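Local coordinates for aeromonas extracellular serine protease (Aeromonas sobria, PDB 3WQB), which cleaves peptide bonds after paired basic residues that include lysine, using a calcium-binding subtilisin-like domain, and probably acts as a virulence factor on host plasma proteins, at residues K133-L141 against P340-L348; S168-G179 against Q203-K214. The protein carries 1 engineered substitution. All coordinates share one frame; numbering follows the deposited sequence.

Contact 1 of 2, residues K133-L141 against P340-L348; sequences KGIAPRAQL and PSTSGAMAL
The carbonyl oxygen of Ile135 is met by both methyl groups of Leu348: Leu348 CD2 lies 3.4 Å from Ile135 O and Leu348 CD1 lies 3.6 Å from it. These are van der Waals contacts; the hydrogen bond of this oxygen comes from His63 NE2, so the leucine walls the carbonyl in while the histidine answers its polarity. The Ile135 side chain lies along the helix 335-352. Its CG2, anti to the backbone N (chi1 of CG1 -71°), rests on the bare backbone of Gly344, with Ile135 CG2 3.4 Å from Gly344 C. Because Gly344 has no side chain, a branched residue can settle directly on the peptide. The other branch extends through CG1 towards the preceding helical turn, where Ile135 CD1 approaches Ser341 CA at 3.5 Å; the Ser341 hydroxyl is engaged instead with Thr282 and Ser337 O. A type I turn from Ala136 to Ala139, with Pro137 supplying its first central residue, points both end alanines at the helix. Ala136 CB meets Ala347 CB at 3.8 Å, and Ala139 CB touches the same methyl more loosely at 4.4 Å. Small side chains suit this place, since they bring the turn close to the helix. This helix of the subtilisin fold carries near its start Ala336, an engineered residue at the predicted charge relay serine position, and packs here against the loop leading into edge strand 140-144. No hydrogen bond joins the two segments: the loop meets the helix by van der Waals packing, while hydrogen bonds to helix 115-124 and the residue just after it hold its backbone.

Contact 2 of 2, residues S168-G179 against Q203-K214; sequences SRDNRVFNQSYG and QTLKAQGAAYIK
Phe174 leans along Tyr212, its neighbour on the parallel strand 211-215, and one edge of its side chain, from CB to CZ, meets the partner segment. Phe174 CB lies 3.5 Å from Tyr212 CD2. CG and CD1 continue over one face of the tyrosine ring; the two planes are only 9° apart but slid so far that they barely overlap, with ring centroids of Phe174 and Tyr212 4.6 Å apart. Farther out, Phe174 CE1 meets Ala210 CB edge-on at 3.6 Å, and at the tip Phe174 CZ lies 3.6 Å from Gln203 NE2. That amide does not serve the ring: Gln203 NE2 gives a nearly straight bond to Arg169 O, while Lys206 NZ reaches the same oxygen from its opposite face at 2.9 Å. On the other face of the sheet, Val173 and Ile213 pack beside helix 335-352.

Bonds from Ala211 N to Arg172 O, Phe174 N to Ala211 O, Ile213 N to Phe174 O and Gln176 N to Ile213 O set the register of this beta-alpha-beta unit's strands. At one end Arg172 bends at chi3 (73°), and NE (2.9 Å) and NH2 both donate to Gly209 O, close to the guanidinium plane. At the other, Lys214 NZ bonds to Tyr178 O on a lone pair at 2.8 Å and also to Asn250. Two aromatic rings thus lie side by side on one face, the phenol's polar end going to Leu162 O, and long basic side chains tie down carbonyls beyond the pairing of these two strands.

Overall arrangement
Both contacts bear on the central parallel sheet of the subtilisin domain, and both are buried, contact 1 throughout, contact 2 reaching solvent around Arg169 and Gln208. Contact 1 joins a loop to helix 335-352 by apolar packing; contact 2 pairs two strands of the sheet itself, with charged side chains and a water at the turns before them. The same helix links them: Ser343 OG probably hydrogen-bonds Asn175 OD1 (2.7 Å), and Pro340 packs on Asn175 and Ser177. Along the chain, contact 2 is nested within the loop that contact 1 closes. The two converge near the predicted charge relay residues Asp78 and His115, and at Tyr178 and Gly179 the sheet runs on into another chain.

Contact 1 of 2, residues K133-L141 against P340-L348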
loop_
_atom_site.group_PDB
_atom_site.type_symbol
_atom_site.label_atom_id
_atom_site.label_comp_id
_atom_site.label_asym_id
_atom_site.label_seq_id
_atom_site.Cartn_x
_atom_site.Cartn_y
_atom_site.Cartn_z
ATOM N N LYS A 133 10.196 11.068 -20.032
ATOM C CA LYS A 133 9.344 12.180 -19.632
ATOM C C LYS A 133 8.519 11.734 -18.434
ATOM O O LYS A 133 7.830 10.721 -18.496
ATOM C CB LYS A 133 8.420 12.588 -20.785
ATOM C CG LYS A 133 7.675 13.909 -20.561
ATOM C CD LYS A 133 6.654 14.164 -21.672
ATOM C CE LYS A 133 6.070 15.564 -21.582
ATOM N NZ LYS A 133 4.936 15.776 -22.546
ATOM N N GLY A 134 8.579 12.487 -17.343
ATOM C CA GLY A 134 7.733 12.171 -16.195
ATOM C C GLY A 134 6.252 12.303 -16.508
ATOM O O GLY A 134 5.852 13.012 -17.445
ATOM N N ILE A 135 5.427 11.616 -15.722
ATOM C CA ILE A 135 3.986 11.824 -15.781
ATOM C C ILE A 135 3.660 13.290 -15.474
ATOM O O ILE A 135 2.813 13.900 -16.135
ATOM C CB ILE A 135 3.298 10.914 -14.764
ATOM C CG1 ILE A 135 3.371 9.466 -15.222
ATOM C CG2 ILE A 135 1.840 11.307 -14.533
ATOM C CD1 ILE A 135 3.084 8.483 -14.093
ATOM N N ALA A 136 4.353 13.834 -14.472
ATOM C CA ALA A 136 4.168 15.197 -13.990
ATOM C C ALA A 136 5.560 15.842 -13.987
ATOM O O ALA A 136 6.166 16.050 -12.923
ATOM C CB ALA A 136 3.558 15.181 -12.595
ATOM N N PRO A 137 6.078 16.171 -15.189
ATOM C CA PRO A 137 7.484 16.548 -15.324
ATOM C C PRO A 137 7.830 17.935 -14.790
ATOM O O PRO A 137 8.996 18.342 -14.842
ATOM C CB PRO A 137 7.728 16.458 -16.832
ATOM C CG PRO A 137 6.409 16.752 -17.434
ATOM C CD PRO A 137 5.381 16.170 -16.489
ATOM N N ARG A 138 6.845 18.647 -14.262
ATOM C CA ARG A 138 7.128 19.914 -13.591
ATOM C C ARG A 138 6.935 19.844 -12.073
ATOM O O ARG A 138 7.104 20.850 -11.368
ATOM C CB ARG A 138 6.330 21.064 -14.220
ATOM C CG ARG A 138 6.693 21.345 -15.681
ATOM C CD ARG A 138 6.005 22.600 -16.207
ATOM N NE ARG A 138 6.439 23.782 -15.472
ATOM C CZ ARG A 138 5.764 24.926 -15.387
ATOM N NH1 ARG A 138 4.592 25.080 -15.990
ATOM N NH2 ARG A 138 6.266 25.922 -14.677
ATOM N N ALA A 139 6.588 18.661 -11.567
ATOM C CA ALA A 139 6.498 18.465 -10.121
ATOM C C ALA A 139 7.897 18.506 -9.497
ATOM O O ALA A 139 8.901 18.276 -10.187
ATOM C CB ALA A 139 5.785 17.157 -9.802
ATOM N N GLN A 140 7.957 18.790 -8.198
ATOM C CA GLN A 140 9.236 18.891 -7.478
ATOM C C GLN A 140 9.379 17.756 -6.480
ATOM O O GLN A 140 8.439 17.449 -5.756
ATOM C CB GLN A 140 9.359 20.238 -6.768
ATOM C CG GLN A 140 9.422 21.432 -7.713
ATOM C CD GLN A 140 10.830 21.940 -7.932
ATOM O OE1 GLN A 140 11.534 21.489 -8.833
ATOM N NE2 GLN A 140 11.244 22.903 -7.112
ATOM N N LEU A 141 10.565 17.159 -6.437
ATOM C CA LEU A 141 10.811 15.958 -5.632
ATOM C C LEU A 141 11.693 16.190 -4.419
ATOM O O LEU A 141 12.639 16.998 -4.458
ATOM C CB LEU A 141 11.513 14.896 -6.477
ATOM C CG LEU A 141 10.824 14.388 -7.732
ATOM C CD1 LEU A 141 11.858 13.702 -8.621
ATOM C CD2 LEU A 141 9.700 13.450 -7.335
ATOM N N PRO A 340 3.807 5.487 -7.983
ATOM C CA PRO A 340 4.207 6.763 -8.604
ATOM C C PRO A 340 3.375 7.119 -9.834
ATOM O O PRO A 340 3.248 8.292 -10.155
ATOM C CB PRO A 340 5.684 6.538 -8.978
ATOM C CG PRO A 340 5.842 5.046 -9.046
ATOM C CD PRO A 340 4.940 4.546 -7.932
ATOM N N SER A 341 2.817 6.123 -10.514
ATOM C CA SER A 341 1.861 6.419 -11.587
ATOM C C SER A 341 0.677 7.227 -11.058
ATOM O O SER A 341 0.234 8.178 -11.693
ATOM C CB SER A 341 1.404 5.136 -12.274
ATOM O OG SER A 341 2.487 4.525 -12.953
ATOM N N THR A 342 0.201 6.846 -9.880
ATOM C CA THR A 342 -0.889 7.538 -9.210
ATOM C C THR A 342 -0.434 8.874 -8.615
ATOM O O THR A 342 -1.154 9.865 -8.719
ATOM C CB THR A 342 -1.512 6.620 -8.141
ATOM O OG1 THR A 342 -1.917 5.396 -8.769
ATOM C CG2 THR A 342 -2.712 7.266 -7.472
ATOM N N SER A 343 0.762 8.906 -8.018
ATOM C CA SER A 343 1.345 10.156 -7.505
ATOM C C SER A 343 1.451 11.193 -8.615
ATOM O O SER A 343 1.105 12.355 -8.423
ATOM C CB SER A 343 2.722 9.897 -6.881
ATOM O OG SER A 343 2.586 9.111 -5.708
ATOM N N GLY A 344 1.941 10.770 -9.776
ATOM C CA GLY A 344 2.032 11.638 -10.940
ATOM C C GLY A 344 0.669 12.117 -11.410
ATOM O O GLY A 344 0.486 13.309 -11.670
ATOM N N ALA A 345 -0.305 11.208 -11.478
ATOM C CA ALA A 345 -1.672 11.564 -11.876
ATOM C C ALA A 345 -2.259 12.602 -10.915
ATOM O O ALA A 345 -2.864 13.594 -11.335
ATOM C CB ALA A 345 -2.556 10.323 -11.923
ATOM N N MET A 346 -2.075 12.355 -9.621
ATOM C CA MET A 346 -2.492 13.277 -8.585
ATOM C C MET A 346 -1.837 14.648 -8.771
ATOM O O MET A 346 -2.504 15.681 -8.673
ATOM C CB MET A 346 -2.141 12.699 -7.217
ATOM C CG MET A 346 -2.768 13.425 -6.048
ATOM S SD MET A 346 -4.570 13.262 -5.983
ATOM C CE MET A 346 -4.835 11.581 -5.430
ATOM N N ALA A 347 -0.530 14.661 -9.047
ATOM C CA ALA A 347 0.182 15.921 -9.240
ATOM C C ALA A 347 -0.366 16.679 -10.452
ATOM O O ALA A 347 -0.485 17.909 -10.424
ATOM C CB ALA A 347 1.667 15.685 -9.387
ATOM N N LEU A 348 -0.733 15.964 -11.504
ATOM C CA LEU A 348 -1.341 16.605 -12.670
ATOM C C LEU A 348 -2.646 17.299 -12.273
ATOM O O LEU A 348 -2.861 18.482 -12.565
ATOM C CB LEU A 348 -1.590 15.595 -13.800
ATOM C CG LEU A 348 -0.331 15.024 -14.461
ATOM C CD1 LEU A 348 -0.691 14.057 -15.576
ATOM C CD2 LEU A 348 0.550 16.141 -14.999
#

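Contact 2 of 2, residues S168-G179 against Q203-K214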
loop_
_atom_site.group_PDB
_atom_site.type_symbol
_atom_site.label_atom_id
_atom_site.label_comp_id
_atom_site.label_asym_id
_atom_site.label_seq_id
_atom_site.Cartn_x
_atom_site.Cartn_y
_atom_site.Cartn_z
ATOM N N SER A 168 9.456 18.197 5.217
ATOM C CA SER A 168 8.474 17.411 4.453
ATOM C C SER A 168 7.021 17.851 4.587
ATOM O O SER A 168 6.168 17.357 3.837
ATOM C CB SER A 168 8.606 15.911 4.745
ATOM O OG SER A 168 8.099 15.593 6.033
ATOM N N ARG A 169 6.742 18.804 5.486
ATOM C CA ARG A 169 5.359 19.180 5.790
ATOM C C ARG A 169 4.622 19.760 4.587
ATOM O O ARG A 169 3.417 19.578 4.459
ATOM C CB ARG A 169 5.272 20.124 7.005
ATOM C CG ARG A 169 5.935 21.480 6.833
ATOM C CD ARG A 169 5.815 22.343 8.095
ATOM N NE ARG A 169 6.587 21.795 9.212
ATOM C CZ ARG A 169 6.072 21.150 10.256
ATOM N NH1 ARG A 169 4.756 20.980 10.369
ATOM N NH2 ARG A 169 6.874 20.684 11.200
ATOM N N ASP A 170 5.352 20.435 3.699
ATOM C CA ASP A 170 4.737 21.140 2.577
ATOM C C ASP A 170 4.717 20.359 1.275
ATOM O O ASP A 170 4.573 20.931 0.200
ATOM C CB ASP A 170 5.389 22.510 2.372
ATOM C CG ASP A 170 6.864 22.414 2.032
ATOM O OD1 ASP A 170 7.495 21.358 2.300
ATOM O OD2 ASP A 170 7.395 23.422 1.505
ATOM N N ASN A 171 4.854 19.044 1.368
ATOM C CA ASN A 171 4.525 18.196 0.228
ATOM C C ASN A 171 3.027 18.020 0.118
ATOM O O ASN A 171 2.331 17.933 1.134
ATOM C CB ASN A 171 5.197 16.836 0.343
ATOM C CG ASN A 171 6.676 16.929 0.150
ATOM O OD1 ASN A 171 7.147 17.217 -0.951
ATOM N ND2 ASN A 171 7.428 16.720 1.226
ATOM N N ARG A 172 2.538 17.984 -1.116
ATOM C CA ARG A 172 1.141 17.659 -1.371
ATOM C C ARG A 172 0.917 16.205 -1.802
ATOM O O ARG A 172 -0.229 15.776 -1.894
ATOM C CB ARG A 172 0.512 18.603 -2.389
ATOM C CG ARG A 172 0.207 19.987 -1.822
ATOM C CD ARG A 172 -0.923 20.676 -2.581
ATOM N NE ARG A 172 -2.204 20.062 -2.250
ATOM C CZ ARG A 172 -3.316 20.155 -2.978
ATOM N NH1 ARG A 172 -3.345 20.852 -4.115
ATOM N NH2 ARG A 172 -4.413 19.521 -2.563
ATOM N N VAL A 173 1.988 15.450 -2.069
ATOM C CA VAL A 173 1.868 14.024 -2.380
ATOM C C VAL A 173 2.972 13.297 -1.625
ATOM O O VAL A 173 4.133 13.707 -1.663
ATOM C CB VAL A 173 1.978 13.741 -3.903
ATOM C CG1 VAL A 173 1.767 12.269 -4.175
ATOM C CG2 VAL A 173 0.957 14.562 -4.690
ATOM N N PHE A 174 2.607 12.223 -0.934
ATOM C CA PHE A 174 3.592 11.335 -0.299
ATOM C C PHE A 174 3.531 9.985 -0.966
ATOM O O PHE A 174 2.541 9.264 -0.834
ATOM C CB PHE A 174 3.340 11.207 1.205
ATOM C CG PHE A 174 3.609 12.475 1.958
ATOM C CD1 PHE A 174 2.608 13.420 2.147
ATOM C CD2 PHE A 174 4.883 12.736 2.461
ATOM C CE1 PHE A 174 2.876 14.615 2.833
ATOM C CE2 PHE A 174 5.159 13.918 3.139
ATOM C CZ PHE A 174 4.152 14.861 3.329
ATOM N N ASN A 175 4.581 9.676 -1.718
ATOM C CA ASN A 175 4.660 8.420 -2.444
ATOM C C ASN A 175 5.272 7.315 -1.598
ATOM O O ASN A 175 6.411 7.439 -1.158
ATOM C CB ASN A 175 5.480 8.617 -3.721
ATOM C CG ASN A 175 5.456 7.398 -4.608
ATOM O OD1 ASN A 175 4.685 7.345 -5.566
ATOM N ND2 ASN A 175 6.284 6.403 -4.287
ATOM N N GLN A 176 4.499 6.256 -1.355
ATOM C CA GLN A 176 4.942 5.133 -0.525
ATOM C C GLN A 176 4.898 3.822 -1.311
ATOM O O GLN A 176 3.921 3.053 -1.234
ATOM C CB GLN A 176 4.083 5.004 0.720
ATOM C CG GLN A 176 4.013 6.260 1.543
ATOM C CD GLN A 176 2.900 6.147 2.535
ATOM O OE1 GLN A 176 3.107 5.732 3.686
ATOM N NE2 GLN A 176 1.680 6.417 2.068
ATOM N N SER A 177 5.956 3.590 -2.084
ATOM C CA SER A 177 6.077 2.392 -2.915
ATOM C C SER A 177 6.587 1.208 -2.095
ATOM O O SER A 177 7.540 0.517 -2.496
ATOM C CB SER A 177 7.012 2.672 -4.088
ATOM O OG SER A 177 6.379 3.496 -5.053
ATOM N N TYR A 178 5.957 0.982 -0.943
ATOM C CA TYR A 178 6.401 -0.038 0.000
ATOM C C TYR A 178 5.232 -0.623 0.780
ATOM O O TYR A 178 4.120 -0.104 0.727
ATOM C CB TYR A 178 7.482 0.517 0.953
ATOM C CG TYR A 178 7.058 1.723 1.762
ATOM C CD1 TYR A 178 6.213 1.591 2.876
ATOM C CD2 TYR A 178 7.536 2.994 1.443
ATOM C CE1 TYR A 178 5.829 2.700 3.631
ATOM C CE2 TYR A 178 7.164 4.107 2.190
ATOM C CZ TYR A 178 6.313 3.952 3.281
ATOM O OH TYR A 178 5.940 5.046 4.022
ATOM N N GLY A 179 5.493 -1.727 1.480
ATOM C CA GLY A 179 4.471 -2.356 2.288
ATOM C C GLY A 179 5.058 -3.467 3.127
ATOM O O GLY A 179 6.252 -3.787 3.023
ATOM N N GLN A 203 -2.242 15.964 7.799
ATOM C CA GLN A 203 -1.672 16.336 6.519
ATOM C C GLN A 203 -2.676 16.264 5.374
ATOM O O GLN A 203 -2.607 17.048 4.432
ATOM C CB GLN A 203 -0.461 15.460 6.224
ATOM C CG GLN A 203 0.788 15.885 7.012
ATOM C CD GLN A 203 1.379 17.175 6.475
ATOM O OE1 GLN A 203 1.119 18.259 7.002
ATOM N NE2 GLN A 203 2.142 17.068 5.399
ATOM N N THR A 204 -3.597 15.310 5.448
ATOM C CA THR A 204 -4.612 15.159 4.406
ATOM C C THR A 204 -5.665 16.269 4.488
ATOM O O THR A 204 -6.040 16.851 3.464
ATOM C CB THR A 204 -5.303 13.782 4.481
ATOM O OG1 THR A 204 -4.339 12.740 4.276
ATOM C CG2 THR A 204 -6.397 13.661 3.417
ATOM N N LEU A 205 -6.134 16.551 5.701
ATOM C CA LEU A 205 -7.305 17.433 5.876
ATOM C C LEU A 205 -7.036 18.935 5.963
ATOM O O LEU A 205 -7.971 19.713 6.089
ATOM C CB LEU A 205 -8.159 16.956 7.058
ATOM C CG LEU A 205 -8.766 15.556 6.867
ATOM C CD1 LEU A 205 -9.593 15.164 8.076
ATOM C CD2 LEU A 205 -9.590 15.416 5.571
ATOM N N LYS A 206 -5.790 19.354 5.832
ATOM C CA LYS A 206 -5.485 20.785 5.930
ATOM C C LYS A 206 -5.692 21.487 4.592
ATOM O O LYS A 206 -5.940 20.849 3.572
ATOM C CB LYS A 206 -4.047 20.970 6.385
ATOM C CG LYS A 206 -3.063 20.337 5.427
ATOM C CD LYS A 206 -1.653 20.516 5.878
ATOM C CE LYS A 206 -0.746 20.113 4.750
ATOM N NZ LYS A 206 0.685 20.416 5.015
ATOM N N ALA A 207 -5.571 22.812 4.598
ATOM C CA ALA A 207 -5.490 23.566 3.352
ATOM C C ALA A 207 -4.272 23.091 2.556
ATOM O O ALA A 207 -3.219 22.802 3.138
ATOM C CB ALA A 207 -5.387 25.057 3.640
ATOM N N GLN A 208 -4.417 23.020 1.235
ATOM C CA GLN A 208 -3.389 22.445 0.360
ATOM C C GLN A 208 -3.066 21.031 0.852
ATOM O O GLN A 208 -1.901 20.681 1.075
ATOM C CB GLN A 208 -2.119 23.318 0.319
ATOM C CG GLN A 208 -2.152 24.515 -0.641
ATOM C CD GLN A 208 -3.425 25.334 -0.542
ATOM O OE1 GLN A 208 -4.348 25.164 -1.340
ATOM N NE2 GLN A 208 -3.490 26.216 0.454
ATOM N N GLY A 209 -4.120 20.230 1.029
ATOM C CA GLY A 209 -3.999 18.907 1.638
ATOM C C GLY A 209 -3.097 17.962 0.871
ATOM O O GLY A 209 -2.964 18.052 -0.349
ATOM N N ALA A 210 -2.480 17.051 1.610
ATOM C CA ALA A 210 -1.565 16.074 1.019
ATOM C C ALA A 210 -2.221 14.722 0.793
ATOM O O ALA A 210 -2.932 14.208 1.655
ATOM C CB ALA A 210 -0.341 15.925 1.891
ATOM N N ALA A 211 -1.969 14.172 -0.383
ATOM C CA ALA A 211 -2.423 12.838 -0.747
ATOM C C ALA A 211 -1.344 11.792 -0.497
ATOM O O ALA A 211 -0.267 11.848 -1.104
ATOM C CB ALA A 211 -2.823 12.820 -2.206
ATOM N N TYR A 212 -1.618 10.882 0.433
ATOM C CA TYR A 212 -0.767 9.708 0.655
ATOM C C TYR A 212 -1.153 8.619 -0.331
ATOM O O TYR A 212 -2.329 8.271 -0.421
ATOM C CB TYR A 212 -0.905 9.211 2.107
ATOM C CG TYR A 212 -0.318 10.189 3.087
ATOM C CD1 TYR A 212 -1.066 11.280 3.550
ATOM C CD2 TYR A 212 0.992 10.045 3.539
ATOM C CE1 TYR A 212 -0.514 12.205 4.431
ATOM C CE2 TYR A 212 1.557 10.963 4.413
ATOM C CZ TYR A 212 0.795 12.043 4.860
ATOM O OH TYR A 212 1.333 12.948 5.739
ATOM N N ILE A 213 -0.167 8.122 -1.081
ATOM C CA ILE A 213 -0.361 7.072 -2.085
ATOM C C ILE A 213 0.443 5.858 -1.650
ATOM O O ILE A 213 1.583 6.005 -1.185
ATOM C CB ILE A 213 0.106 7.546 -3.488
ATOM C CG1 ILE A 213 -0.298 9.016 -3.750
ATOM C CG2 ILE A 213 -0.372 6.586 -4.569
ATOM C CD1 ILE A 213 -1.799 9.287 -3.808
ATOM N N LYS A 214 -0.139 4.668 -1.791
ATOM C CA LYS A 214 0.380 3.494 -1.121
ATOM C C LYS A 214 0.295 2.236 -1.987
ATOM O O LYS A 214 -0.768 1.913 -2.522
ATOM C CB LYS A 214 -0.406 3.294 0.180
ATOM C CG LYS A 214 0.025 2.114 1.046
ATOM C CD LYS A 214 1.463 2.265 1.548
ATOM C CE LYS A 214 1.747 1.315 2.689
ATOM N NZ LYS A 214 1.715 -0.116 2.246
HETATM O O HOH W 1 1.125 20.166 2.119
#